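PDB 6U1R: SxtG from Microseira wollei, which is an amidinotransferase of the saxitoxin biosynthetic pathway, probably moving an amidino group between substrates by way of a cysteine-bound intermediate. Local coordinates for residues Asp266-Pro271 with Pro281-Val286; Phe219-Arg224 with Thr370-Arg375; Asp187-Phe192 with Val233-Gly238. All blocks are in the same frame, centred on the assembly; numbering follows the deposited sequence.

Contact 1: Asp266-Pro271 with Pro281-Val286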
loop_
_atom_site.group_PDB
_atom_site.type_symbol
_atom_site.label_atom_id
_atom_site.label_comp_id
_atom_site.label_asym_id
_atom_site.label_seq_id
_atom_site.Cartn_x
_atom_site.Cartn_y
_atom_site.Cartn_z
ATOM N N ASP A 266 -21.362 -7.734 4.146
ATOM C CA ASP A 266 -22.509 -6.944 3.721
ATOM C C ASP A 266 -23.675 -7.805 3.201
ATOM O O ASP A 266 -24.556 -7.291 2.498
ATOM C CB ASP A 266 -22.085 -5.840 2.722
ATOM C CG ASP A 266 -21.236 -6.311 1.544
ATOM O OD1 ASP A 266 -20.757 -7.455 1.512
ATOM O OD2 ASP A 266 -21.018 -5.456 0.620
ATOM N N THR A 267 -23.726 -9.087 3.585
ATOM C CA THR A 267 -24.975 -9.839 3.678
ATOM C C THR A 267 -25.218 -10.342 5.098
ATOM O O THR A 267 -26.112 -11.175 5.304
ATOM C CB THR A 267 -25.020 -11.030 2.705
ATOM O OG1 THR A 267 -23.984 -11.964 2.996
ATOM C CG2 THR A 267 -24.891 -10.575 1.276
ATOM N N THR A 268 -24.476 -9.824 6.085
ATOM C CA THR A 268 -24.532 -10.269 7.474
ATOM C C THR A 268 -24.982 -9.164 8.415
ATOM O O THR A 268 -25.910 -9.376 9.229
ATOM C CB THR A 268 -23.147 -10.803 7.910
ATOM O OG1 THR A 268 -22.779 -11.953 7.120
ATOM C CG2 THR A 268 -23.123 -11.170 9.403
ATOM N N LEU A 269 -24.365 -7.981 8.312
ATOM C CA LEU A 269 -24.582 -6.866 9.235
ATOM C C LEU A 269 -24.596 -5.598 8.391
ATOM O O LEU A 269 -23.546 -5.202 7.869
ATOM C CB LEU A 269 -23.470 -6.822 10.285
ATOM C CG LEU A 269 -23.693 -5.932 11.506
ATOM C CD1 LEU A 269 -24.616 -6.587 12.522
ATOM C CD2 LEU A 269 -22.365 -5.563 12.131
ATOM N N MET A 270 -25.759 -4.958 8.266
ATOM C CA MET A 270 -25.933 -3.806 7.380
ATOM C C MET A 270 -26.580 -2.629 8.108
ATOM O O MET A 270 -27.815 -2.582 8.263
ATOM C CB MET A 270 -26.740 -4.197 6.155
ATOM C CG MET A 270 -25.913 -5.098 5.222
ATOM S SD MET A 270 -24.571 -4.146 4.492
ATOM C CE MET A 270 -25.413 -3.502 3.022
ATOM N N PRO A 271 -25.788 -1.652 8.534
ATOM C CA PRO A 271 -26.359 -0.397 9.043
ATOM C C PRO A 271 -27.183 0.279 7.959
ATOM O O PRO A 271 -26.723 0.454 6.829
ATOM C CB PRO A 271 -25.119 0.435 9.414
ATOM C CG PRO A 271 -23.996 -0.571 9.513
ATOM C CD PRO A 271 -24.318 -1.643 8.538
ATOM N N PRO A 281 -30.436 -13.511 10.146
ATOM C CA PRO A 281 -30.787 -14.384 11.279
ATOM C C PRO A 281 -30.043 -15.710 11.300
ATOM O O PRO A 281 -30.004 -16.357 12.355
ATOM C CB PRO A 281 -32.298 -14.598 11.103
ATOM C CG PRO A 281 -32.518 -14.523 9.659
ATOM C CD PRO A 281 -31.520 -13.452 9.155
ATOM N N GLU A 282 -29.479 -16.149 10.183
ATOM C CA GLU A 282 -28.720 -17.391 10.145
ATOM C C GLU A 282 -27.240 -17.185 10.448
ATOM O O GLU A 282 -26.601 -18.079 11.018
ATOM C CB GLU A 282 -28.889 -18.049 8.772
ATOM C CG GLU A 282 -30.284 -18.647 8.546
ATOM C CD GLU A 282 -30.532 -19.868 9.417
ATOM O OE1 GLU A 282 -29.614 -20.702 9.518
ATOM O OE2 GLU A 282 -31.627 -19.986 10.004
ATOM N N PHE A 283 -26.673 -16.038 10.074
ATOM C CA PHE A 283 -25.248 -15.801 10.285
ATOM C C PHE A 283 -24.920 -15.107 11.608
ATOM O O PHE A 283 -23.746 -15.106 12.007
ATOM C CB PHE A 283 -24.665 -14.948 9.152
ATOM C CG PHE A 283 -24.754 -15.572 7.762
ATOM C CD1 PHE A 283 -25.164 -16.887 7.567
ATOM C CD2 PHE A 283 -24.411 -14.816 6.653
ATOM C CE1 PHE A 283 -25.244 -17.424 6.289
ATOM C CE2 PHE A 283 -24.483 -15.338 5.378
ATOM C CZ PHE A 283 -24.894 -16.647 5.193
ATOM N N VAL A 284 -25.899 -14.513 12.291
ATOM C CA VAL A 284 -25.650 -13.724 13.498
ATOM C C VAL A 284 -26.466 -14.290 14.650
ATOM O O VAL A 284 -27.680 -14.474 14.523
ATOM C CB VAL A 284 -25.998 -12.237 13.268
ATOM C CG1 VAL A 284 -25.983 -11.470 14.568
ATOM C CG2 VAL A 284 -25.026 -11.614 12.274
ATOM N N ASP A 285 -25.800 -14.558 15.779
ATOM C CA ASP A 285 -26.481 -14.753 17.058
ATOM C C ASP A 285 -26.617 -13.380 17.713
ATOM O O ASP A 285 -25.626 -12.812 18.181
ATOM C CB ASP A 285 -25.699 -15.717 17.951
ATOM C CG ASP A 285 -26.388 -15.981 19.296
ATOM O OD1 ASP A 285 -27.324 -15.243 19.656
ATOM O OD2 ASP A 285 -25.982 -16.936 20.000
ATOM N N VAL A 286 -27.838 -12.838 17.734
ATOM C CA VAL A 286 -28.029 -11.467 18.204
ATOM C C VAL A 286 -27.619 -11.312 19.654
ATOM O O VAL A 286 -27.306 -10.198 20.093
ATOM C CB VAL A 286 -29.491 -11.015 18.025
ATOM C CG1 VAL A 286 -29.878 -11.037 16.556
ATOM C CG2 VAL A 286 -30.427 -11.902 18.840
#
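Thr268 meets Phe283 with its hydroxyl at the rim of the ring. OG1 of Thr268 lies in the ring plane, 3.3 Å from CD2 of Phe283, so neither ring face takes part in this approach. The two side chains cross at about a right angle. Thr267 reaches the same edge further along, with its OG1 4.2 Å from CE2 of Phe283, which makes it a looser neighbour. The other branch of Thr268 turns to Val284. There the CG2 methyl of Thr268 and the CG2 methyl of Val284 are 3.5 Å apart, a tight fit for two carbons. One torsion serves both neighbours: chi1 of Thr268 (-62°) sets OG1 beside its backbone N and swings CG2 round to the far side from that N.

Segment 266-271 runs into the first strand of the beta hairpin 269-273/276-279, and segment 281-286 follows the second. Asn280 ties them there: its OD1 accepts from the backbone N of Phe283, and its ND2 donates to Thr267 O. Trp318 meets the Phe283 ring edge-to-face. No hydrogen bond runs directly between the segments, and the contact is one of van der Waals packing. It lies near the predicted active site, for the side chain of Thr267 is about 6 Å from that of Cys368, the predicted amidino-cysteine residue.

Contact 2: Phe219-Arg224 with Thr370-Arg375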
loop_
_atom_site.group_PDB
_atom_site.type_symbol
_atom_site.label_atom_id
_atom_site.label_comp_id
_atom_site.label_asym_id
_atom_site.label_seq_id
_atom_site.Cartn_x
_atom_site.Cartn_y
_atom_site.Cartn_z
ATOM N N PHE A 219 -16.020 -4.941 6.273
ATOM C CA PHE A 219 -16.298 -3.866 7.222
ATOM C C PHE A 219 -17.483 -3.022 6.760
ATOM O O PHE A 219 -17.691 -2.827 5.556
ATOM C CB PHE A 219 -15.073 -2.963 7.409
ATOM C CG PHE A 219 -13.856 -3.703 7.871
ATOM C CD1 PHE A 219 -13.006 -4.301 6.955
ATOM C CD2 PHE A 219 -13.574 -3.825 9.217
ATOM C CE1 PHE A 219 -11.904 -4.993 7.368
ATOM C CE2 PHE A 219 -12.448 -4.514 9.637
ATOM C CZ PHE A 219 -11.619 -5.107 8.715
ATOM N N VAL A 220 -18.277 -2.543 7.729
ATOM C CA VAL A 220 -19.324 -1.555 7.476
ATOM C C VAL A 220 -19.140 -0.403 8.455
ATOM O O VAL A 220 -18.617 -0.582 9.560
ATOM C CB VAL A 220 -20.748 -2.150 7.585
ATOM C CG1 VAL A 220 -21.059 -2.959 6.353
ATOM C CG2 VAL A 220 -20.891 -3.002 8.847
ATOM N N ARG A 221 -19.561 0.800 8.037
ATOM C CA ARG A 221 -19.147 2.055 8.675
ATOM C C ARG A 221 -20.305 2.771 9.364
ATOM O O ARG A 221 -21.317 3.076 8.720
ATOM C CB ARG A 221 -18.531 2.980 7.625
ATOM C CG ARG A 221 -17.182 2.449 7.041
ATOM C CD ARG A 221 -16.762 3.127 5.744
ATOM N NE ARG A 221 -17.865 3.016 4.803
ATOM C CZ ARG A 221 -18.427 4.021 4.150
ATOM N NH1 ARG A 221 -17.932 5.262 4.211
ATOM N NH2 ARG A 221 -19.497 3.769 3.410
ATOM N N CYS A 222 -20.114 3.103 10.653
ATOM C CA CYS A 222 -21.089 3.857 11.462
ATOM C C CYS A 222 -20.418 5.049 12.158
ATOM O O CYS A 222 -20.436 5.170 13.383
ATOM C CB CYS A 222 -21.744 2.988 12.531
ATOM S SG CYS A 222 -22.699 1.622 11.860
ATOM N N GLY A 223 -19.857 5.949 11.372
ATOM C CA GLY A 223 -19.132 7.078 11.950
ATOM C C GLY A 223 -17.888 6.610 12.671
ATOM O O GLY A 223 -17.066 5.872 12.113
ATOM N N ARG A 224 -17.740 7.028 13.934
ATOM C CA ARG A 224 -16.560 6.674 14.712
ATOM C C ARG A 224 -16.472 5.181 15.033
ATOM O O ARG A 224 -15.398 4.720 15.439
ATOM C CB ARG A 224 -16.529 7.458 16.028
ATOM C CG ARG A 224 -16.223 8.932 15.869
ATOM C CD ARG A 224 -15.809 9.577 17.180
ATOM N NE ARG A 224 -15.552 11.008 17.005
ATOM C CZ ARG A 224 -14.379 11.543 16.681
ATOM N NH1 ARG A 224 -13.310 10.780 16.495
ATOM N NH2 ARG A 224 -14.273 12.868 16.550
ATOM N N THR A 370 -20.780 -0.865 -5.582
ATOM C CA THR A 370 -20.590 0.572 -5.446
ATOM C C THR A 370 -19.504 0.914 -4.438
ATOM O O THR A 370 -19.209 0.149 -3.515
ATOM C CB THR A 370 -21.899 1.267 -5.013
ATOM O OG1 THR A 370 -22.406 0.644 -3.823
ATOM C CG2 THR A 370 -22.920 1.224 -6.148
ATOM N N LEU A 371 -18.903 2.085 -4.624
ATOM C CA LEU A 371 -18.085 2.717 -3.598
ATOM C C LEU A 371 -18.628 4.130 -3.419
ATOM O O LEU A 371 -18.515 4.959 -4.328
ATOM C CB LEU A 371 -16.597 2.738 -3.981
ATOM C CG LEU A 371 -15.654 3.166 -2.849
ATOM C CD1 LEU A 371 -15.578 2.077 -1.764
ATOM C CD2 LEU A 371 -14.260 3.500 -3.341
ATOM N N ASP A 372 -19.221 4.400 -2.256
ATOM C CA ASP A 372 -19.848 5.701 -1.972
ATOM C C ASP A 372 -18.800 6.728 -1.560
ATOM O O ASP A 372 -18.602 7.007 -0.373
ATOM C CB ASP A 372 -20.906 5.555 -0.882
ATOM C CG ASP A 372 -20.362 4.925 0.383
ATOM O OD1 ASP A 372 -19.668 3.899 0.264
ATOM O OD2 ASP A 372 -20.623 5.444 1.493
ATOM N N VAL A 373 -18.191 7.387 -2.551
ATOM C CA VAL A 373 -17.092 8.298 -2.252
ATOM C C VAL A 373 -17.567 9.612 -1.628
ATOM O O VAL A 373 -16.801 10.252 -0.903
ATOM C CB VAL A 373 -16.239 8.547 -3.520
ATOM C CG1 VAL A 373 -15.596 7.246 -3.968
ATOM C CG2 VAL A 373 -17.052 9.108 -4.636
ATOM N N ARG A 374 -18.797 10.053 -1.878
ATOM C CA ARG A 374 -19.263 11.303 -1.268
ATOM C C ARG A 374 -20.696 11.163 -0.779
ATOM O O ARG A 374 -21.623 10.991 -1.579
ATOM C CB ARG A 374 -19.155 12.498 -2.214
ATOM C CG ARG A 374 -19.444 13.801 -1.473
ATOM C CD ARG A 374 -18.962 15.044 -2.221
ATOM N NE ARG A 374 -19.703 15.237 -3.459
ATOM C CZ ARG A 374 -19.281 14.875 -4.669
ATOM N NH1 ARG A 374 -18.116 14.274 -4.845
ATOM N NH2 ARG A 374 -20.048 15.109 -5.716
ATOM N N ARG A 375 -20.844 11.222 0.540
ATOM C CA ARG A 375 -22.124 11.361 1.225
ATOM C C ARG A 375 -22.052 12.622 2.080
ATOM O O ARG A 375 -21.132 12.779 2.885
ATOM C CB ARG A 375 -22.429 10.167 2.132
ATOM C CG ARG A 375 -22.683 8.834 1.430
ATOM C CD ARG A 375 -22.928 7.741 2.459
ATOM N NE ARG A 375 -23.147 6.469 1.794
ATOM C CZ ARG A 375 -24.295 6.091 1.259
ATOM N NH1 ARG A 375 -25.370 6.879 1.323
ATOM N NH2 ARG A 375 -24.378 4.912 0.643
#
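A buried salt-bridge network joins Arg221 on strand 219-222 to Asp372 on strand 370-375. The side chains come from opposite directions and span backbones whose nearest CA atoms, those of Arg221 and Asp372, are 11.3 Å apart. NH2 of Arg221 donates to OD2 of Asp372 over 2.8 Å, and the N-H...O angle of 159° makes the bond fairly straight. OD2 uses its syn lone pair, on the side of OD1, and sits close to the guanidinium plane at the edge of the group. The carboxylate plane is turned 65° from that of the guanidinium, so the two groups do not lie flat side by side. The Arg221 chain bends at chi3 before its NH2 reaches the acid.

The strands belong to two different three-stranded sheets, and the ion pair bridges them. This is consistent with the alpha/beta propeller of the amidinotransferase family, in which beta-beta-alpha-beta modules are set in a ring. Within strand 370-375 the backbone is irregular: Asp372 is the centre of an inverse gamma turn, and Val373 and Arg374 form a classic beta bulge opposite Glu39.

Arg375 completes the network from the same strand. Its NE donates to OD2 of Asp372 over 2.7 Å, in its own guanidinium plane but on the anti side of the oxygen and 34° out of the carboxylate plane. OD2 thus takes two arginine donors from different sides, and Ser30 OG also bonds to it. OD1 has a further salt bridge to Arg136. With so many cationic neighbours, buried Asp372 would be expected to stay ionised. NH1 of Arg375 is steadied by the carbonyl oxygens of Asp35 and Met325.

Contact 3: Asp187-Phe192 with Val233-Gly238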
loop_
_atom_site.group_PDB
_atom_site.type_symbol
_atom_site.label_atom_id
_atom_site.label_comp_id
_atom_site.label_asym_id
_atom_site.label_seq_id
_atom_site.Cartn_x
_atom_site.Cartn_y
_atom_site.Cartn_z
ATOM N N ASP A 187 2.646 -19.040 0.255
ATOM C CA ASP A 187 1.829 -20.158 0.705
ATOM C C ASP A 187 1.559 -20.103 2.207
ATOM O O ASP A 187 0.513 -20.571 2.655
ATOM C CB ASP A 187 2.501 -21.489 0.353
ATOM C CG ASP A 187 2.377 -21.854 -1.117
ATOM O OD1 ASP A 187 1.654 -21.176 -1.884
ATOM O OD2 ASP A 187 3.008 -22.865 -1.502
ATOM N N ALA A 188 2.483 -19.534 2.996
ATOM C CA ALA A 188 2.302 -19.473 4.447
ATOM C C ALA A 188 1.062 -18.680 4.880
ATOM O O ALA A 188 0.643 -18.800 6.036
ATOM C CB ALA A 188 3.539 -18.870 5.112
ATOM N N GLN A 189 0.492 -17.859 3.995
ATOM C CA GLN A 189 -0.714 -17.088 4.295
ATOM C C GLN A 189 -1.979 -17.944 4.272
ATOM O O GLN A 189 -3.042 -17.466 4.677
ATOM C CB GLN A 189 -0.818 -15.918 3.298
ATOM C CG GLN A 189 -2.002 -14.947 3.536
ATOM C CD GLN A 189 -1.971 -14.264 4.894
ATOM O OE1 GLN A 189 -0.960 -14.275 5.587
ATOM N NE2 GLN A 189 -3.106 -13.656 5.280
ATOM N N TYR A 190 -1.891 -19.215 3.856
ATOM C CA TYR A 190 -3.065 -20.056 3.685
ATOM C C TYR A 190 -2.856 -21.393 4.392
ATOM O O TYR A 190 -1.757 -21.952 4.365
ATOM C CB TYR A 190 -3.361 -20.289 2.190
ATOM C CG TYR A 190 -3.259 -19.039 1.348
ATOM C CD1 TYR A 190 -4.257 -18.081 1.375
ATOM C CD2 TYR A 190 -2.154 -18.817 0.535
ATOM C CE1 TYR A 190 -4.159 -16.909 0.600
ATOM C CE2 TYR A 190 -2.042 -17.672 -0.238
ATOM C CZ TYR A 190 -3.052 -16.718 -0.201
ATOM O OH TYR A 190 -2.908 -15.583 -0.973
ATOM N N ASP A 191 -3.923 -21.896 5.006
ATOM C CA ASP A 191 -3.918 -23.176 5.720
ATOM C C ASP A 191 -4.273 -24.268 4.720
ATOM O O ASP A 191 -5.443 -24.479 4.401
ATOM C CB ASP A 191 -4.903 -23.134 6.883
ATOM C CG ASP A 191 -4.969 -24.444 7.653
ATOM O OD1 ASP A 191 -4.279 -25.407 7.276
ATOM O OD2 ASP A 191 -5.749 -24.496 8.627
ATOM N N PHE A 192 -3.267 -24.972 4.216
ATOM C CA PHE A 192 -3.568 -25.995 3.221
ATOM C C PHE A 192 -4.110 -27.279 3.833
ATOM O O PHE A 192 -4.467 -28.193 3.087
ATOM C CB PHE A 192 -2.325 -26.271 2.371
ATOM C CG PHE A 192 -2.018 -25.165 1.400
ATOM C CD1 PHE A 192 -2.672 -25.101 0.177
ATOM C CD2 PHE A 192 -1.117 -24.159 1.725
ATOM C CE1 PHE A 192 -2.409 -24.074 -0.721
ATOM C CE2 PHE A 192 -0.841 -23.127 0.830
ATOM C CZ PHE A 192 -1.487 -23.084 -0.393
ATOM N N VAL A 233 -10.724 -14.177 3.982
ATOM C CA VAL A 233 -9.708 -13.271 3.461
ATOM C C VAL A 233 -9.205 -12.249 4.483
ATOM O O VAL A 233 -8.145 -11.654 4.249
ATOM C CB VAL A 233 -10.198 -12.541 2.188
ATOM C CG1 VAL A 233 -10.514 -13.544 1.091
ATOM C CG2 VAL A 233 -11.403 -11.659 2.495
ATOM N N THR A 234 -9.893 -12.033 5.603
ATOM C CA THR A 234 -9.524 -11.007 6.579
ATOM C C THR A 234 -9.077 -11.699 7.864
ATOM O O THR A 234 -9.857 -12.444 8.459
ATOM C CB THR A 234 -10.703 -10.064 6.848
ATOM O OG1 THR A 234 -10.990 -9.303 5.661
ATOM C CG2 THR A 234 -10.380 -9.090 7.973
ATOM N N ASN A 235 -7.826 -11.476 8.272
ATOM C CA ASN A 235 -7.285 -12.084 9.478
ATOM C C ASN A 235 -7.088 -11.050 10.583
ATOM O O ASN A 235 -7.405 -9.866 10.442
ATOM C CB ASN A 235 -5.977 -12.843 9.176
ATOM C CG ASN A 235 -4.849 -11.948 8.689
ATOM O OD1 ASN A 235 -4.993 -10.730 8.553
ATOM N ND2 ASN A 235 -3.710 -12.561 8.404
ATOM N N SER A 236 -6.616 -11.530 11.736
ATOM C CA SER A 236 -6.485 -10.644 12.890
ATOM C C SER A 236 -5.441 -9.563 12.637
ATOM O O SER A 236 -5.614 -8.419 13.070
ATOM C CB SER A 236 -6.139 -11.452 14.155
ATOM O OG SER A 236 -7.235 -12.257 14.582
ATOM N N LEU A 237 -4.355 -9.898 11.933
ATOM C CA LEU A 237 -3.337 -8.888 11.623
ATOM C C LEU A 237 -3.914 -7.779 10.747
ATOM O O LEU A 237 -3.556 -6.603 10.896
ATOM C CB LEU A 237 -2.131 -9.522 10.918
ATOM C CG LEU A 237 -1.053 -10.241 11.746
ATOM C CD1 LEU A 237 0.087 -10.693 10.816
ATOM C CD2 LEU A 237 -0.519 -9.363 12.860
ATOM N N GLY A 238 -4.768 -8.145 9.793
ATOM C CA GLY A 238 -5.379 -7.137 8.940
ATOM C C GLY A 238 -6.293 -6.214 9.719
ATOM O O GLY A 238 -6.280 -4.997 9.520
#
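Gln189 and Asn235 bring their amide nitrogens together where the two segments meet. NE2 of Gln189 is 3.4 Å from ND2 of Asn235. Both are donors, so this is a close approach and not a hydrogen bond. The amide planes stand 78° apart, and the side chains cross at about a right angle. Gln189 gets there with CG anti to its backbone N (chi1 -176°) and a bend at chi2.

What pins the amides is the chain between the segments. Glu211 N donates to OE1 of Gln189, while ND2 of Asn235 gives to the carbonyl oxygens of Thr208 and Glu211. The near end of Gln189 is covered too: its CB lies 4.0 Å above the centre of the Tyr190 ring, over one face.

The backbones stay well apart: even the nearest CA atoms, those of Gln189 and Asn235, are 9.8 Å from each other, and only the side-chain ends meet. Asp187, Ala188 and Phe192 are exposed to solvent and do not touch segment 233-238, and Ser236 on the other side is only partly buried.

The oxygen of Asn235 faces its own helix. OD1 accepts from Gly238 N over 2.9 Å in a slightly bent bond, with the donor tilted 34° from the carbonyl plane. Asn235 is thereby the N-cap of helix 236-245, bonding a first-turn N-H as an N-cap side chain typically does.

In the fold
From the N terminus, contact 3 opens first, at 187-192. Segment 219-224 of contact 2 follows before contact 3 closes at 233-238, so the two cross along the chain. Contact 1 then opens and closes a short hairpin loop, wholly within the long excursion that ends when 370-375 completes contact 2. Contact 3 ties a loop to the start of helix 236-245, contact 1 joins the two ends of a hairpin, and contact 2 links two sheets. Contacts 1 and 2 touch through Pro271 CG and Cys222 SG, 3.5 Å apart. Contacts 2 and 3 meet where Phe219 packs near Thr234. Contacts 1 and 3 do not touch.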